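Long-range contact in esterase (uncultured bacterium pCosCE1, PDB 7ATL), which hydrolyses carboxylic esters as a family VIII carboxylesterase of beta-lactamase-like fold and also shows promiscuous acyltransferase activity: residues 4-16 with 30-44. Residues are numbered along the deposited sequence; the frame is centred on the assembly and turned at random.
Sequences ADQSLAKRVQGVS and VLIARHGRVIYANAS
Tyr40 and Val12 make the apolar centre of this helix-on-sheet contact. Val12 CB stands over one face of the phenol ring, 4.2 Å from the ring centroid and 22° off the ring normal, a CH-pi contact, while its CG1 presses on Tyr40 CE2 at 3.2 Å. Tyr40 runs out toward the helix because its CG lies trans to the backbone N, and Ala9 CB packs against Tyr40 CD1. One turn before Val12, Leu8 lays CD2 against both Ile39 and Tyr40, 3.4 Å from Ile39 CD1; the other methyl of Val12, CG2, meets Ile32 CD1.

Charge pairing closes the end near the hairpin. Asp5 divides its carboxylate between two arginines: Arg37 NH2 donates to Asp5 OD2 at 3.1 Å, nearly along the C-O axis but bent at the hydrogen (138°), whereas Arg34 NH1 lies 3.6 Å from Asp5 OD1 in a longer salt bridge, with the oxygen at the guanidinium edge and the two planes nearly coplanar. The type I' turn from Arg34 to Arg37 brings both arginines to the same acid.

A water bridges the two segments, lying in the plane of the Tyr40 ring at its edge, 2.8 Å from Tyr40 OH and 2.6 Å from Ser16 OG; Ser16 OG also bonds to Tyr372.

A classic beta bulge sets Ile39 and Tyr40 opposite Ile32, whose carbonyl accepts from both backbone nitrogens. Helix 3-21 packs on one face of the antiparallel sheet, over its outermost strand 37-44 and the adjoining 27-34; its 4-16 part runs 29° from strand 40-44, the axes 9.5 Å apart. Beside it lies helix 372-381, which touches Val12 and Ile32 through Ala379 and Val380. Terminal helices packed together on one sheet face are characteristic of the serine beta-lactamase fold.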
ATOM      1  N   ALA A   4     -12.353 -14.728  25.166  1.00 64.56           N
ATOM      2  CA  ALA A   4     -11.921 -13.381  24.698  1.00 59.84           C
ATOM      3  C   ALA A   4     -11.750 -13.438  23.176  1.00 60.36           C
ATOM      4  O   ALA A   4     -12.224 -12.508  22.505  1.00 61.39           O
ATOM      5  CB  ALA A   4     -10.662 -12.902  25.390  1.00 54.82           C
ATOM      6  N   ASP A   5     -11.183 -14.537  22.661  1.00 57.63           N
ATOM      7  CA  ASP A   5     -10.973 -14.792  21.207  1.00 58.82           C
ATOM      8  C   ASP A   5     -12.316 -14.936  20.462  1.00 58.46           C
ATOM      9  O   ASP A   5     -12.416 -14.408  19.326  1.00 58.23           O
ATOM     10  CB  ASP A   5     -10.044 -15.993  20.986  1.00 57.99           C
ATOM     11  CG  ASP A   5      -8.561 -15.691  21.207  1.00 58.88           C
ATOM     12  OD1 ASP A   5      -8.216 -14.498  21.532  1.00 51.09           O
ATOM     13  OD2 ASP A   5      -7.751 -16.643  21.044  1.00 52.58           O
ATOM     14  N   GLN A   6     -13.320 -15.610  21.038  1.00 59.83           N
ATOM     15  CA  GLN A   6     -14.654 -15.769  20.377  1.00 59.38           C
ATOM     16  C   GLN A   6     -15.525 -14.543  20.677  1.00 49.34           C
ATOM     17  O   GLN A   6     -16.499 -14.318  19.962  1.00 47.40           O
ATOM     18  CB  GLN A   6     -15.351 -17.074  20.773  1.00 60.35           C
ATOM     19  CG  GLN A   6     -15.617 -17.185  22.261  1.00 65.39           C
ATOM     20  CD  GLN A   6     -16.304 -18.481  22.608  1.00 71.09           C
ATOM     21  OE1 GLN A   6     -17.363 -18.503  23.233  1.00 64.53           O
ATOM     22  NE2 GLN A   6     -15.700 -19.578  22.184  1.00 76.09           N
ATOM     23  N   SER A   7     -15.172 -13.781  21.701  1.00 45.15           N
ATOM     24  CA  SER A   7     -15.769 -12.459  21.998  1.00 46.98           C
ATOM     25  C   SER A   7     -15.371 -11.458  20.896  1.00 47.77           C
ATOM     26  O   SER A   7     -16.192 -10.616  20.509  1.00 43.18           O
ATOM     27  CB  SER A   7     -15.303 -12.004  23.343  1.00 43.97           C
ATOM     28  OG  SER A   7     -16.317 -11.261  23.965  1.00 44.31           O
ATOM     29  N   LEU A   8     -14.122 -11.556  20.434  1.00 46.21           N
ATOM     30  CA  LEU A   8     -13.533 -10.734  19.352  1.00 43.52           C
ATOM     31  C   LEU A   8     -14.226 -11.097  18.038  1.00 39.78           C
ATOM     32  O   LEU A   8     -14.766 -10.183  17.363  1.00 35.05           O
ATOM     33  CB  LEU A   8     -12.034 -11.042  19.303  1.00 43.15           C
ATOM     34  CG  LEU A   8     -11.247 -10.381  18.176  1.00 42.04           C
ATOM     35  CD1 LEU A   8     -10.723  -9.024  18.609  1.00 43.81           C
ATOM     36  CD2 LEU A   8     -10.100 -11.276  17.755  1.00 42.01           C
ATOM     37  N   ALA A   9     -14.200 -12.389  17.707  1.00 38.07           N
ATOM     38  CA  ALA A   9     -14.920 -12.972  16.554  1.00 40.71           C
ATOM     39  C   ALA A   9     -16.348 -12.387  16.489  1.00 41.55           C
ATOM     40  O   ALA A   9     -16.752 -11.903  15.416  1.00 44.29           O
ATOM     41  CB  ALA A   9     -14.881 -14.483  16.634  1.00 37.13           C
ATOM     42  N   LYS A  10     -17.057 -12.357  17.614  1.00 44.47           N
ATOM     43  CA  LYS A  10     -18.408 -11.754  17.747  1.00 52.00           C
ATOM     44  C   LYS A  10     -18.345 -10.334  17.165  1.00 46.63           C
ATOM     45  O   LYS A  10     -19.029 -10.092  16.161  1.00 40.86           O
ATOM     46  CB  LYS A  10     -18.855 -11.821  19.221  1.00 65.99           C
ATOM     47  CG  LYS A  10     -20.270 -11.344  19.564  1.00 76.13           C
ATOM     48  CD  LYS A  10     -21.397 -11.933  18.712  1.00 85.22           C
ATOM     49  CE  LYS A  10     -21.400 -13.449  18.613  1.00 88.95           C
ATOM     50  NZ  LYS A  10     -21.740 -14.099  19.901  1.00 87.76           N
ATOM     51  N   ARG A  11     -17.519  -9.453  17.749  1.00 44.81           N
ATOM     52  CA  ARG A  11     -17.496  -7.988  17.468  1.00 43.10           C
ATOM     53  C   ARG A  11     -17.133  -7.745  15.998  1.00 42.30           C
ATOM     54  O   ARG A  11     -17.839  -6.955  15.324  1.00 40.22           O
ATOM     55  CB  ARG A  11     -16.494  -7.272  18.382  1.00 43.59           C
ATOM     56  CG  ARG A  11     -16.905  -7.191  19.846  1.00 41.90           C
ATOM     57  CD  ARG A  11     -15.999  -6.276  20.650  1.00 45.51           C
ATOM     58  NE  ARG A  11     -14.584  -6.675  20.634  1.00 47.10           N
ATOM     59  CZ  ARG A  11     -14.010  -7.602  21.410  1.00 46.48           C
ATOM     60  NH1 ARG A  11     -14.712  -8.288  22.296  1.00 49.74           N
ATOM     61  NH2 ARG A  11     -12.718  -7.856  21.282  1.00 48.33           N
ATOM     62  N   VAL A  12     -16.091  -8.427  15.520  1.00 41.56           N
ATOM     63  CA  VAL A  12     -15.505  -8.228  14.162  1.00 44.70           C
ATOM     64  C   VAL A  12     -16.507  -8.711  13.108  1.00 48.23           C
ATOM     65  O   VAL A  12     -16.865  -7.894  12.227  1.00 52.17           O
ATOM     66  CB  VAL A  12     -14.147  -8.936  14.030  1.00 42.38           C
ATOM     67  CG1 VAL A  12     -13.636  -8.920  12.602  1.00 42.48           C
ATOM     68  CG2 VAL A  12     -13.130  -8.316  14.970  1.00 42.09           C
ATOM     69  N   GLN A  13     -16.939  -9.972  13.207  1.00 48.79           N
ATOM     70  CA  GLN A  13     -18.042 -10.556  12.400  1.00 49.67           C
ATOM     71  C   GLN A  13     -19.222  -9.571  12.333  1.00 48.89           C
ATOM     72  O   GLN A  13     -19.773  -9.352  11.226  1.00 44.91           O
ATOM     73  CB  GLN A  13     -18.494 -11.867  13.037  1.00 57.93           C
ATOM     74  CG  GLN A  13     -19.467 -12.650  12.177  1.00 68.06           C
ATOM     75  CD  GLN A  13     -18.770 -13.070  10.908  1.00 76.98           C
ATOM     76  OE1 GLN A  13     -17.630 -13.534  10.943  1.00 86.69           O
ATOM     77  NE2 GLN A  13     -19.437 -12.888   9.778  1.00 78.86           N
ATOM     78  N   GLY A  14     -19.608  -8.994  13.477  1.00 44.91           N
ATOM     79  CA  GLY A  14     -20.739  -8.054  13.574  1.00 43.05           C
ATOM     80  C   GLY A  14     -20.531  -6.861  12.669  1.00 42.89           C
ATOM     81  O   GLY A  14     -21.471  -6.500  11.960  1.00 43.50           O
ATOM     82  N   VAL A  15     -19.323  -6.288  12.688  1.00 44.00           N
ATOM     83  CA  VAL A  15     -18.967  -5.065  11.908  1.00 44.35           C
ATOM     84  C   VAL A  15     -19.018  -5.391  10.409  1.00 39.72           C
ATOM     85  O   VAL A  15     -19.489  -4.536   9.650  1.00 41.12           O
ATOM     86  CB  VAL A  15     -17.600  -4.483  12.330  1.00 42.86           C
ATOM     87  CG1 VAL A  15     -17.090  -3.441  11.344  1.00 41.13           C
ATOM     88  CG2 VAL A  15     -17.652  -3.877  13.729  1.00 42.67           C
ATOM     89  N   SER A  16     -18.561  -6.576  10.013  1.00 37.04           N
ATOM     90  CA  SER A  16     -18.502  -7.029   8.605  1.00 39.13           C
ATOM     91  C   SER A  16     -19.914  -7.312   8.091  1.00 43.86           C
ATOM     92  O   SER A  16     -20.244  -6.847   6.971  1.00 48.31           O
ATOM     93  CB  SER A  16     -17.617  -8.226   8.463  1.00 39.50           C
ATOM     94  OG  SER A  16     -16.267  -7.909   8.787  1.00 37.29           O
ATOM     95  N   VAL A  30     -10.671 -10.555   6.508  1.00 29.85           N
ATOM     96  CA  VAL A  30     -10.061  -9.895   7.699  1.00 30.91           C
ATOM     97  C   VAL A  30      -9.308 -10.943   8.532  1.00 29.13           C
ATOM     98  O   VAL A  30      -9.934 -11.927   8.943  1.00 28.44           O
ATOM     99  CB  VAL A  30     -11.125  -9.188   8.552  1.00 31.43           C
ATOM    100  CG1 VAL A  30     -10.535  -8.690   9.857  1.00 30.74           C
ATOM    101  CG2 VAL A  30     -11.810  -8.054   7.805  1.00 31.86           C
ATOM    102  N   LEU A  31      -8.020 -10.715   8.778  1.00 29.17           N
ATOM    103  CA  LEU A  31      -7.117 -11.596   9.569  1.00 30.37           C
ATOM    104  C   LEU A  31      -6.561 -10.810  10.775  1.00 33.29           C
ATOM    105  O   LEU A  31      -6.160  -9.620  10.619  1.00 33.57           O
ATOM    106  CB  LEU A  31      -5.976 -12.079   8.674  1.00 31.06           C
ATOM    107  CG  LEU A  31      -6.361 -12.812   7.386  1.00 33.68           C
ATOM    108  CD1 LEU A  31      -5.120 -13.356   6.675  1.00 36.67           C
ATOM    109  CD2 LEU A  31      -7.334 -13.950   7.633  1.00 33.68           C
ATOM    110  N   ILE A  32      -6.546 -11.421  11.958  1.00 31.63           N
ATOM    111  CA  ILE A  32      -5.939 -10.819  13.180  1.00 30.54           C
ATOM    112  C   ILE A  32      -5.018 -11.854  13.827  1.00 31.00           C
ATOM    113  O   ILE A  32      -5.471 -13.004  14.042  1.00 30.97           O
ATOM    114  CB  ILE A  32      -7.009 -10.318  14.163  1.00 30.01           C
ATOM    115  CG1 ILE A  32      -7.958  -9.327  13.495  1.00 29.95           C
ATOM    116  CG2 ILE A  32      -6.352  -9.738  15.407  1.00 30.98           C
ATOM    117  CD1 ILE A  32      -9.345  -9.355  14.075  1.00 31.83           C
ATOM    118  N   ALA A  33      -3.780 -11.442  14.106  1.00 30.50           N
ATOM    119  CA  ALA A  33      -2.763 -12.209  14.851  1.00 30.24           C
ATOM    120  C   ALA A  33      -2.492 -11.493  16.173  1.00 29.29           C
ATOM    121  O   ALA A  33      -2.559 -10.244  16.198  1.00 27.20           O
ATOM    122  CB  ALA A  33      -1.507 -12.327  14.023  1.00 31.60           C
ATOM    123  N   ARG A  34      -2.258 -12.254  17.240  1.00 30.49           N
ATOM    124  CA  ARG A  34      -1.596 -11.737  18.464  1.00 31.63           C
ATOM    125  C   ARG A  34      -0.361 -12.590  18.733  1.00 30.26           C
ATOM    126  O   ARG A  34      -0.461 -13.843  18.674  1.00 27.29           O
ATOM    127  CB  ARG A  34      -2.543 -11.705  19.662  1.00 33.59           C
ATOM    128  CG  ARG A  34      -1.959 -10.947  20.846  1.00 35.41           C
ATOM    129  CD  ARG A  34      -2.806 -11.106  22.081  1.00 34.96           C
ATOM    130  NE  ARG A  34      -4.085 -10.453  21.848  1.00 39.63           N
ATOM    131  CZ  ARG A  34      -5.271 -11.064  21.760  1.00 41.84           C
ATOM    132  NH1 ARG A  34      -5.384 -12.380  21.897  1.00 44.14           N
ATOM    133  NH2 ARG A  34      -6.355 -10.342  21.537  1.00 38.59           N
ATOM    134  N   HIS A  35       0.779 -11.934  18.962  1.00 30.03           N
ATOM    135  CA  HIS A  35       2.088 -12.620  19.101  1.00 30.91           C
ATOM    136  C   HIS A  35       2.273 -13.647  17.969  1.00 30.68           C
ATOM    137  O   HIS A  35       2.885 -14.697  18.233  1.00 30.85           O
ATOM    138  CB  HIS A  35       2.183 -13.271  20.486  1.00 31.57           C
ATOM    139  CG  HIS A  35       2.454 -12.286  21.559  1.00 35.57           C
ATOM    140  ND1 HIS A  35       3.700 -11.625  21.663  1.00 37.45           N
ATOM    141  CD2 HIS A  35       1.672 -11.846  22.573  1.00 35.60           C
ATOM    142  CE1 HIS A  35       3.665 -10.826  22.707  1.00 36.80           C
ATOM    143  NE2 HIS A  35       2.423 -10.948  23.286  1.00 38.06           N
ATOM    144  N   GLY A  36       1.780 -13.360  16.754  1.00 30.99           N
ATOM    145  CA  GLY A  36       2.092 -14.137  15.536  1.00 28.65           C
ATOM    146  C   GLY A  36       1.099 -15.238  15.266  1.00 28.15           C
ATOM    147  O   GLY A  36       1.259 -15.908  14.280  1.00 30.29           O
ATOM    148  N   ARG A  37       0.133 -15.459  16.141  1.00 31.72           N
ATOM    149  CA  ARG A  37      -0.839 -16.569  16.005  1.00 33.76           C
ATOM    150  C   ARG A  37      -2.127 -15.952  15.476  1.00 33.28           C
ATOM    151  O   ARG A  37      -2.571 -14.922  16.032  1.00 31.74           O
ATOM    152  CB  ARG A  37      -1.054 -17.281  17.348  1.00 34.88           C
ATOM    153  CG  ARG A  37      -2.201 -18.285  17.365  1.00 34.57           C
ATOM    154  CD  ARG A  37      -2.164 -19.169  18.615  1.00 37.42           C
ATOM    155  NE  ARG A  37      -2.987 -18.592  19.657  1.00 37.95           N
ATOM    156  CZ  ARG A  37      -4.313 -18.621  19.657  1.00 39.99           C
ATOM    157  NH1 ARG A  37      -4.963 -19.231  18.686  1.00 43.91           N
ATOM    158  NH2 ARG A  37      -4.994 -18.044  20.624  1.00 37.76           N
ATOM    159  N   VAL A  38      -2.692 -16.550  14.436  1.00 31.51           N
ATOM    160  CA  VAL A  38      -3.977 -16.094  13.848  1.00 31.15           C
ATOM    161  C   VAL A  38      -5.064 -16.363  14.899  1.00 30.59           C
ATOM    162  O   VAL A  38      -5.403 -17.518  15.113  1.00 34.69           O
ATOM    163  CB  VAL A  38      -4.205 -16.797  12.492  1.00 32.70           C
ATOM    164  CG1 VAL A  38      -5.634 -16.671  11.976  1.00 36.83           C
ATOM    165  CG2 VAL A  38      -3.222 -16.332  11.433  1.00 29.03           C
ATOM    166  N   ILE A  39      -5.556 -15.332  15.581  1.00 30.52           N
ATOM    167  CA  ILE A  39      -6.678 -15.450  16.559  1.00 30.74           C
ATOM    168  C   ILE A  39      -8.027 -15.254  15.846  1.00 32.31           C
ATOM    169  O   ILE A  39      -9.034 -15.669  16.407  1.00 35.88           O
ATOM    170  CB  ILE A  39      -6.502 -14.471  17.737  1.00 31.12           C
ATOM    171  CG1 ILE A  39      -6.584 -13.010  17.289  1.00 31.45           C
ATOM    172  CG2 ILE A  39      -5.204 -14.735  18.485  1.00 32.71           C
ATOM    173  CD1 ILE A  39      -6.846 -12.026  18.403  1.00 29.72           C
ATOM    174  N   TYR A  40      -8.072 -14.646  14.663  1.00 34.69           N
ATOM    175  CA  TYR A  40      -9.321 -14.460  13.875  1.00 36.27           C
ATOM    176  C   TYR A  40      -9.005 -14.445  12.369  1.00 37.81           C
ATOM    177  O   TYR A  40      -8.076 -13.727  11.957  1.00 33.11           O
ATOM    178  CB  TYR A  40     -10.030 -13.172  14.301  1.00 34.35           C
ATOM    179  CG  TYR A  40     -11.267 -12.844  13.507  1.00 35.58           C
ATOM    180  CD1 TYR A  40     -12.505 -13.335  13.882  1.00 35.94           C
ATOM    181  CD2 TYR A  40     -11.214 -12.045  12.369  1.00 38.62           C
ATOM    182  CE1 TYR A  40     -13.659 -13.030  13.173  1.00 36.99           C
ATOM    183  CE2 TYR A  40     -12.357 -11.738  11.634  1.00 37.97           C
ATOM    184  CZ  TYR A  40     -13.588 -12.234  12.041  1.00 38.94           C
ATOM    185  OH  TYR A  40     -14.729 -11.953  11.354  1.00 38.22           O
ATOM    186  N   ALA A  41      -9.773 -15.206  11.577  1.00 37.50           N
ATOM    187  CA  ALA A  41      -9.675 -15.290  10.098  1.00 35.62           C
ATOM    188  C   ALA A  41     -11.075 -15.424   9.502  1.00 37.99           C
ATOM    189  O   ALA A  41     -11.720 -16.423   9.804  1.00 37.96           O
ATOM    190  CB  ALA A  41      -8.839 -16.477   9.690  1.00 33.12           C
ATOM    191  N   ASN A  42     -11.520 -14.500   8.651  1.00 40.89           N
ATOM    192  CA  ASN A  42     -12.906 -14.579   8.125  1.00 40.70           C
ATOM    193  C   ASN A  42     -13.049 -13.928   6.749  1.00 38.24           C
ATOM    194  O   ASN A  42     -12.716 -12.750   6.617  1.00 38.41           O
ATOM    195  CB  ASN A  42     -13.895 -13.969   9.114  1.00 44.18           C
ATOM    196  CG  ASN A  42     -15.301 -14.437   8.829  1.00 46.88           C
ATOM    197  OD1 ASN A  42     -15.512 -15.599   8.482  1.00 49.27           O
ATOM    198  ND2 ASN A  42     -16.252 -13.530   8.935  1.00 50.32           N
ATOM    199  N   ALA A  43     -13.593 -14.684   5.791  1.00 37.14           N
ATOM    200  CA  ALA A  43     -14.100 -14.204   4.482  1.00 34.77           C
ATOM    201  C   ALA A  43     -15.593 -13.906   4.617  1.00 33.34           C
ATOM    202  O   ALA A  43     -16.293 -14.793   5.073  1.00 34.26           O
ATOM    203  CB  ALA A  43     -13.852 -15.263   3.442  1.00 33.22           C
ATOM    204  N   SER A  44     -16.064 -12.717   4.246  1.00 34.03           N
ATOM    205  CA  SER A  44     -17.502 -12.343   4.297  1.00 35.48           C
ATOM    206  C   SER A  44     -17.971 -11.895   2.908  1.00 36.83           C
ATOM    207  O   SER A  44     -17.148 -11.328   2.167  1.00 35.28           O
ATOM    208  CB  SER A  44     -17.735 -11.229   5.291  1.00 41.40           C
ATOM    209  OG  SER A  44     -17.312 -11.565   6.603  1.00 44.09           O
TER
HETATM  210  O   HOH W   1     -14.820 -10.039   9.271  1.00 31.80           O